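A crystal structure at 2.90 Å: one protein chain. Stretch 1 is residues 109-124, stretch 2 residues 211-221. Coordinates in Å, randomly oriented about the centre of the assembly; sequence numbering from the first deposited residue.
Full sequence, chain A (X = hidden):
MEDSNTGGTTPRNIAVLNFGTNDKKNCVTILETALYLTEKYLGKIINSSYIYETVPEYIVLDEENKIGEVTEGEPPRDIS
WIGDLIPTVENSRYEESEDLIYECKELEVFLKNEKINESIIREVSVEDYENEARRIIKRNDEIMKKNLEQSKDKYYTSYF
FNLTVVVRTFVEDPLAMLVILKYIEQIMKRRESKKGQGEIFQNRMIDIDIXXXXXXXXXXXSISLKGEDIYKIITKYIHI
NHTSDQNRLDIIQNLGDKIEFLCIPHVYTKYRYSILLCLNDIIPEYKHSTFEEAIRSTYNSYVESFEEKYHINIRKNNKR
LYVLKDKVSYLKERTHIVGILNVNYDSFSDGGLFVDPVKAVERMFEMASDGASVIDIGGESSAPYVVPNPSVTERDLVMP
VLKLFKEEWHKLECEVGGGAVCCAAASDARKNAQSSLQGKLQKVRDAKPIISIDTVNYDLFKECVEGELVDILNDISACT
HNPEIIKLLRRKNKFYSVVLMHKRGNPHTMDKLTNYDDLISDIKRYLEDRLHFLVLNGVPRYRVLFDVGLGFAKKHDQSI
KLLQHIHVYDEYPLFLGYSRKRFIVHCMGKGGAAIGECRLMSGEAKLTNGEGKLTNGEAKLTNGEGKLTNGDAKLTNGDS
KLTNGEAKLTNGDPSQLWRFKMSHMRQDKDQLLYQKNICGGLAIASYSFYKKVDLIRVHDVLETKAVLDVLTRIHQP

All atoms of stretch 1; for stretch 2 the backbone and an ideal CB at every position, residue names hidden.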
# COMPACT_ATOMS: atom_id res chain seq x y z
N VAL A 109 -33.22 -14.81 28.67
CA VAL A 109 -34.51 -14.31 29.10
C VAL A 109 -34.53 -12.80 29.08
O VAL A 109 -35.42 -12.19 28.52
CB VAL A 109 -34.82 -14.82 30.53
CG1 VAL A 109 -36.03 -14.11 31.13
CG2 VAL A 109 -35.04 -16.34 30.52
N PHE A 110 -33.52 -12.21 29.70
CA PHE A 110 -33.39 -10.76 29.73
C PHE A 110 -33.48 -10.18 28.34
O PHE A 110 -34.18 -9.18 28.16
CB PHE A 110 -32.10 -10.33 30.38
CG PHE A 110 -31.77 -8.93 30.14
CD1 PHE A 110 -32.32 -7.95 30.94
CD2 PHE A 110 -30.93 -8.57 29.09
CE1 PHE A 110 -32.01 -6.62 30.71
CE2 PHE A 110 -30.62 -7.24 28.85
CZ PHE A 110 -31.16 -6.26 29.66
N LEU A 111 -32.81 -10.82 27.38
CA LEU A 111 -32.71 -10.33 26.00
C LEU A 111 -34.07 -10.31 25.25
O LEU A 111 -34.24 -9.55 24.30
CB LEU A 111 -31.64 -11.10 25.20
CG LEU A 111 -30.16 -10.92 25.61
CD1 LEU A 111 -29.23 -11.88 24.86
CD2 LEU A 111 -29.63 -9.49 25.42
N LYS A 112 -35.02 -11.12 25.70
CA LYS A 112 -36.38 -11.06 25.16
C LYS A 112 -37.28 -10.10 25.97
O LYS A 112 -38.50 -10.15 25.85
CB LYS A 112 -37.01 -12.47 25.12
CG LYS A 112 -36.37 -13.46 24.14
CD LYS A 112 -36.85 -14.91 24.35
CE LYS A 112 -35.99 -15.67 25.38
NZ LYS A 112 -36.63 -16.84 26.08
N ASN A 113 -36.68 -9.25 26.80
CA ASN A 113 -37.45 -8.30 27.64
C ASN A 113 -38.57 -8.96 28.51
O ASN A 113 -39.48 -8.29 29.05
CB ASN A 113 -38.00 -7.16 26.77
CG ASN A 113 -38.51 -6.00 27.57
OD1 ASN A 113 -37.92 -5.60 28.54
ND2 ASN A 113 -39.61 -5.45 27.16
N GLU A 114 -38.48 -10.28 28.67
CA GLU A 114 -39.38 -11.02 29.56
C GLU A 114 -38.90 -10.87 31.00
O GLU A 114 -37.74 -10.47 31.28
CB GLU A 114 -39.42 -12.51 29.22
CG GLU A 114 -40.14 -12.85 27.92
CD GLU A 114 -39.72 -14.23 27.40
OE1 GLU A 114 -39.79 -15.19 28.22
OE2 GLU A 114 -39.32 -14.36 26.20
N LYS A 115 -39.79 -11.23 31.91
CA LYS A 115 -39.62 -11.03 33.33
C LYS A 115 -38.64 -12.04 33.88
O LYS A 115 -38.60 -13.19 33.43
CB LYS A 115 -40.99 -11.20 34.04
CG LYS A 115 -41.06 -10.61 35.43
CD LYS A 115 -42.40 -10.91 36.08
CE LYS A 115 -42.43 -12.30 36.71
NZ LYS A 115 -43.84 -12.75 37.00
N ILE A 116 -37.84 -11.62 34.85
CA ILE A 116 -37.01 -12.57 35.58
C ILE A 116 -37.57 -12.75 37.00
O ILE A 116 -37.91 -13.86 37.39
CB ILE A 116 -35.53 -12.13 35.58
CG1 ILE A 116 -34.91 -12.31 34.19
CG2 ILE A 116 -34.74 -12.95 36.61
CD1 ILE A 116 -33.44 -11.93 34.05
N ASN A 117 -37.62 -11.65 37.75
CA ASN A 117 -38.21 -11.52 39.08
C ASN A 117 -39.08 -10.27 39.10
O ASN A 117 -38.82 -9.33 38.35
CB ASN A 117 -37.14 -11.30 40.14
CG ASN A 117 -36.24 -12.50 40.34
OD1 ASN A 117 -36.61 -13.62 39.98
ND2 ASN A 117 -35.07 -12.29 40.94
N GLU A 118 -40.07 -10.23 39.99
CA GLU A 118 -40.98 -9.07 40.12
C GLU A 118 -40.19 -7.92 40.72
O GLU A 118 -39.31 -8.14 41.57
CB GLU A 118 -42.13 -9.41 41.07
CG GLU A 118 -42.95 -10.63 40.67
CD GLU A 118 -43.98 -10.28 39.61
OE1 GLU A 118 -43.82 -9.24 38.92
OE2 GLU A 118 -44.97 -11.04 39.47
N SER A 119 -40.47 -6.69 40.31
CA SER A 119 -39.72 -5.58 40.88
C SER A 119 -40.14 -5.34 42.31
O SER A 119 -41.28 -4.98 42.55
CB SER A 119 -39.91 -4.29 40.08
OG SER A 119 -39.13 -3.24 40.63
N ILE A 120 -39.23 -5.52 43.26
CA ILE A 120 -39.48 -5.03 44.60
C ILE A 120 -39.84 -3.57 44.52
O ILE A 120 -40.93 -3.18 44.93
CB ILE A 120 -38.30 -5.19 45.56
CG1 ILE A 120 -38.21 -6.63 46.09
CG2 ILE A 120 -38.44 -4.25 46.74
CD1 ILE A 120 -37.20 -7.52 45.37
N ILE A 121 -38.94 -2.75 43.96
CA ILE A 121 -39.20 -1.31 43.83
C ILE A 121 -40.35 -0.99 42.85
O ILE A 121 -40.53 -1.66 41.84
CB ILE A 121 -37.90 -0.54 43.45
CG1 ILE A 121 -36.97 -0.52 44.63
CG2 ILE A 121 -38.18 0.92 43.07
CD1 ILE A 121 -35.59 -0.11 44.24
N ARG A 122 -41.09 0.07 43.16
CA ARG A 122 -42.21 0.55 42.35
C ARG A 122 -41.85 0.85 40.87
O ARG A 122 -41.01 1.71 40.59
CB ARG A 122 -42.83 1.80 43.04
CG ARG A 122 -43.93 2.50 42.26
CD ARG A 122 -44.33 3.83 42.90
NE ARG A 122 -43.79 5.04 42.23
CZ ARG A 122 -44.47 5.88 41.43
NH1 ARG A 122 -45.76 5.69 41.15
NH2 ARG A 122 -43.85 6.95 40.90
N GLU A 123 -42.49 0.14 39.95
CA GLU A 123 -42.40 0.41 38.52
C GLU A 123 -43.33 1.57 38.09
O GLU A 123 -44.17 2.01 38.84
CB GLU A 123 -42.71 -0.86 37.70
CG GLU A 123 -41.55 -1.83 37.61
CD GLU A 123 -41.69 -2.83 36.45
OE1 GLU A 123 -41.07 -2.61 35.35
OE2 GLU A 123 -42.43 -3.82 36.63
N VAL A 124 -43.16 2.04 36.87
CA VAL A 124 -43.82 3.24 36.37
C VAL A 124 -44.19 2.99 34.89
O VAL A 124 -43.54 2.18 34.22
CB VAL A 124 -42.85 4.45 36.53
CG1 VAL A 124 -43.24 5.63 35.66
CG2 VAL A 124 -42.75 4.87 37.98
N UNK A 211 -27.59 0.98 33.66
CA UNK A 211 -28.22 1.32 32.42
C UNK A 211 -29.50 0.54 32.33
O UNK A 211 -30.52 1.09 31.98
CB UNK A 211 -27.31 1.04 31.23
N UNK A 212 -29.44 -0.76 32.63
CA UNK A 212 -30.61 -1.63 32.66
C UNK A 212 -30.52 -2.50 33.86
O UNK A 212 -29.42 -2.86 34.27
CB UNK A 212 -30.73 -2.47 31.39
N UNK A 213 -31.68 -2.82 34.43
CA UNK A 213 -31.79 -3.82 35.50
C UNK A 213 -33.04 -4.56 35.17
O UNK A 213 -34.13 -4.01 35.20
CB UNK A 213 -31.83 -3.21 36.90
N UNK A 214 -32.84 -5.68 34.55
CA UNK A 214 -33.94 -6.49 34.13
C UNK A 214 -34.80 -5.73 33.15
O UNK A 214 -34.42 -4.74 32.61
CB UNK A 214 -34.76 -6.95 35.33
N UNK A 215 -36.01 -6.19 32.95
CA UNK A 215 -36.94 -5.44 32.12
C UNK A 215 -37.57 -4.21 32.80
O UNK A 215 -38.44 -3.56 32.20
CB UNK A 215 -38.05 -6.38 31.66
N UNK A 216 -37.13 -3.88 34.01
CA UNK A 216 -37.84 -2.92 34.85
C UNK A 216 -37.82 -1.52 34.25
O UNK A 216 -36.85 -1.15 33.59
CB UNK A 216 -37.23 -2.89 36.25
N UNK A 217 -38.91 -0.79 34.48
CA UNK A 217 -39.06 0.61 34.12
C UNK A 217 -39.37 1.36 35.39
O UNK A 217 -40.43 1.23 35.90
CB UNK A 217 -40.15 0.82 33.06
N UNK A 218 -38.44 2.16 35.87
CA UNK A 218 -38.53 2.75 37.21
C UNK A 218 -38.17 4.25 37.21
O UNK A 218 -37.20 4.65 36.58
CB UNK A 218 -37.61 2.00 38.17
N UNK A 219 -38.93 5.06 37.93
CA UNK A 219 -38.52 6.42 38.24
C UNK A 219 -38.94 6.88 39.65
O UNK A 219 -40.10 7.19 39.90
CB UNK A 219 -39.10 7.37 37.19
N UNK A 220 -37.97 6.90 40.56
CA UNK A 220 -38.17 7.37 41.91
C UNK A 220 -37.47 8.70 42.02
O UNK A 220 -36.27 8.77 41.92
CB UNK A 220 -37.65 6.37 42.95
N UNK A 221 -38.25 9.75 42.22
CA UNK A 221 -37.84 11.13 41.92
C UNK A 221 -36.98 11.73 43.00
O UNK A 221 -36.13 12.57 42.69
CB UNK A 221 -39.07 12.02 41.71

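Positions 211, 213 and 221 have nothing of stretch 1 within 5.5 Å of their ideal CB atoms, so the visible contact sets no preference. They are Leu211, Phe213 and Lys221, and none makes a close contact here.

At 212 the extended backbone directs CB toward stretch 1, 4.2 Å from Phe110 CZ. An apolar neighbour suits that ring, and many aliphatic or aromatic side chains would serve. Phe212 is found: its CB meets the edge of the Phe110 ring, while the rest of the side chain leads away.

At 214 phi is positive (61°) with psi -162°, a corner of a type II' turn. Glycine is the classic choice, with asparagine among the tolerated alternatives. Asn214 fills it in rotamer m, and its OD1 lies 3.3 Å from Ile116 CD1, a packing contact. Asn214 O is 3.6 Å from Phe110 CE1, at the ring edge.

The CB of 215 points toward stretch 1 and is tight, 3.2 Å from Asn113 OD1. Glu114 O and Lys115 N lie nearby, 4.1 and 5.2 Å from the ideal CB of 215, so a small or short polar residue is plausible. Asn215, rotamer p, places its amide beside them, with OD1 3.9 Å from Lys115 CA; no hydrogen bond forms across the gap.

From 216 CB starts sideways, but beyond it lie Ser119 and the backbone carbonyl of Asn117. A long side chain with a flat face and a terminal donor would exploit both. Tyr216 does so: OH donates to Asn117 O at 2.7 Å, and Ser119 CB sits over the ring, 3.6 Å from its centroid, in a CH-pi contact.

At 217 the backbone dominates. Its N donates to Glu123 OE1 (3.0 Å) and its O accepts from Val124 N (3.0 Å), a pairing open to almost any residue except proline, which lacks the N-H. A modest side chain fits beside Val124 O, 3.8 Å from the ideal CB. Thr217, rotamer m, brings its CG2 to 3.3 Å from Val124 O.

The CB of 218 lies 5.0 Å from Ile121 CG2, inviting a branched aliphatic residue, also favourable in a strand. Ile218 packs its CG2 4.1 Å from Ile121 CG2.

At 219 the ideal CB is 4.5 Å from Val124 CG2, so apolar types suit. Phe219 N lies 3.8 Å from Val124 CG2, while the end of the side chain leads away.

At 220 the guanidinium of Arg122 is the visible charge, favouring an acid long enough to reach it. Glu220 OE2 accepts from Arg122 NE at 3.0 Å, completing a salt bridge.

Stretch 2 211-221: LFFNNYTIFEK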
# COMPACT_ATOMS: atom_id res chain seq x y z
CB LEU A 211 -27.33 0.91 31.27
CG LEU A 211 -25.97 1.59 31.14
CD1 LEU A 211 -25.29 1.06 29.90
CD2 LEU A 211 -26.10 3.10 31.08
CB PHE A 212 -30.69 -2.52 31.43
CG PHE A 212 -31.04 -1.79 30.17
CD1 PHE A 212 -32.31 -1.24 30.00
CD2 PHE A 212 -30.13 -1.65 29.17
CE1 PHE A 212 -32.66 -0.57 28.86
CE2 PHE A 212 -30.46 -0.97 28.02
CZ PHE A 212 -31.73 -0.44 27.86
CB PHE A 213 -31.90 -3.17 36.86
CG PHE A 213 -31.67 -4.10 38.01
CD1 PHE A 213 -32.66 -4.99 38.42
CD2 PHE A 213 -30.49 -4.06 38.73
CE1 PHE A 213 -32.45 -5.83 39.51
CE2 PHE A 213 -30.27 -4.91 39.81
CZ PHE A 213 -31.25 -5.80 40.20
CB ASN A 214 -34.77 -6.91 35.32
CG ASN A 214 -34.21 -8.10 36.04
OD1 ASN A 214 -33.56 -8.94 35.48
ND2 ASN A 214 -34.50 -8.18 37.28
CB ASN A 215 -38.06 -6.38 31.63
CG ASN A 215 -38.90 -6.98 32.77
OD1 ASN A 215 -38.40 -7.39 33.81
ND2 ASN A 215 -40.19 -7.06 32.55
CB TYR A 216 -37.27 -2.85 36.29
CG TYR A 216 -37.23 -4.14 37.12
CD1 TYR A 216 -37.92 -5.28 36.74
CD2 TYR A 216 -36.51 -4.18 38.31
CE1 TYR A 216 -37.86 -6.43 37.50
CE2 TYR A 216 -36.46 -5.32 39.09
CZ TYR A 216 -37.13 -6.45 38.69
OH TYR A 216 -37.08 -7.59 39.48
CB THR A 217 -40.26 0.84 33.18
OG1 THR A 217 -40.01 0.25 31.90
CG2 THR A 217 -40.54 2.32 32.97
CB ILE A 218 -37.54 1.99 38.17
CG1 ILE A 218 -38.01 0.54 38.40
CG2 ILE A 218 -37.34 2.76 39.47
CD1 ILE A 218 -36.96 -0.38 38.96
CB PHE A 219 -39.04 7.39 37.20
CG PHE A 219 -38.26 8.66 37.12
CD1 PHE A 219 -38.33 9.61 38.13
CD2 PHE A 219 -37.47 8.92 36.03
CE1 PHE A 219 -37.62 10.79 38.06
CE2 PHE A 219 -36.76 10.10 35.95
CZ PHE A 219 -36.84 11.04 36.97
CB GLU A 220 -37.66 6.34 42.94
CG GLU A 220 -38.50 5.06 43.00
CD GLU A 220 -39.99 5.29 43.25
OE1 GLU A 220 -40.34 5.91 44.27
OE2 GLU A 220 -40.83 4.86 42.41
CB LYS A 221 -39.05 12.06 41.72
CG LYS A 221 -39.76 11.95 40.38
CD LYS A 221 -41.20 12.45 40.48
CE LYS A 221 -42.06 11.41 41.22
NZ LYS A 221 -43.30 11.96 41.85
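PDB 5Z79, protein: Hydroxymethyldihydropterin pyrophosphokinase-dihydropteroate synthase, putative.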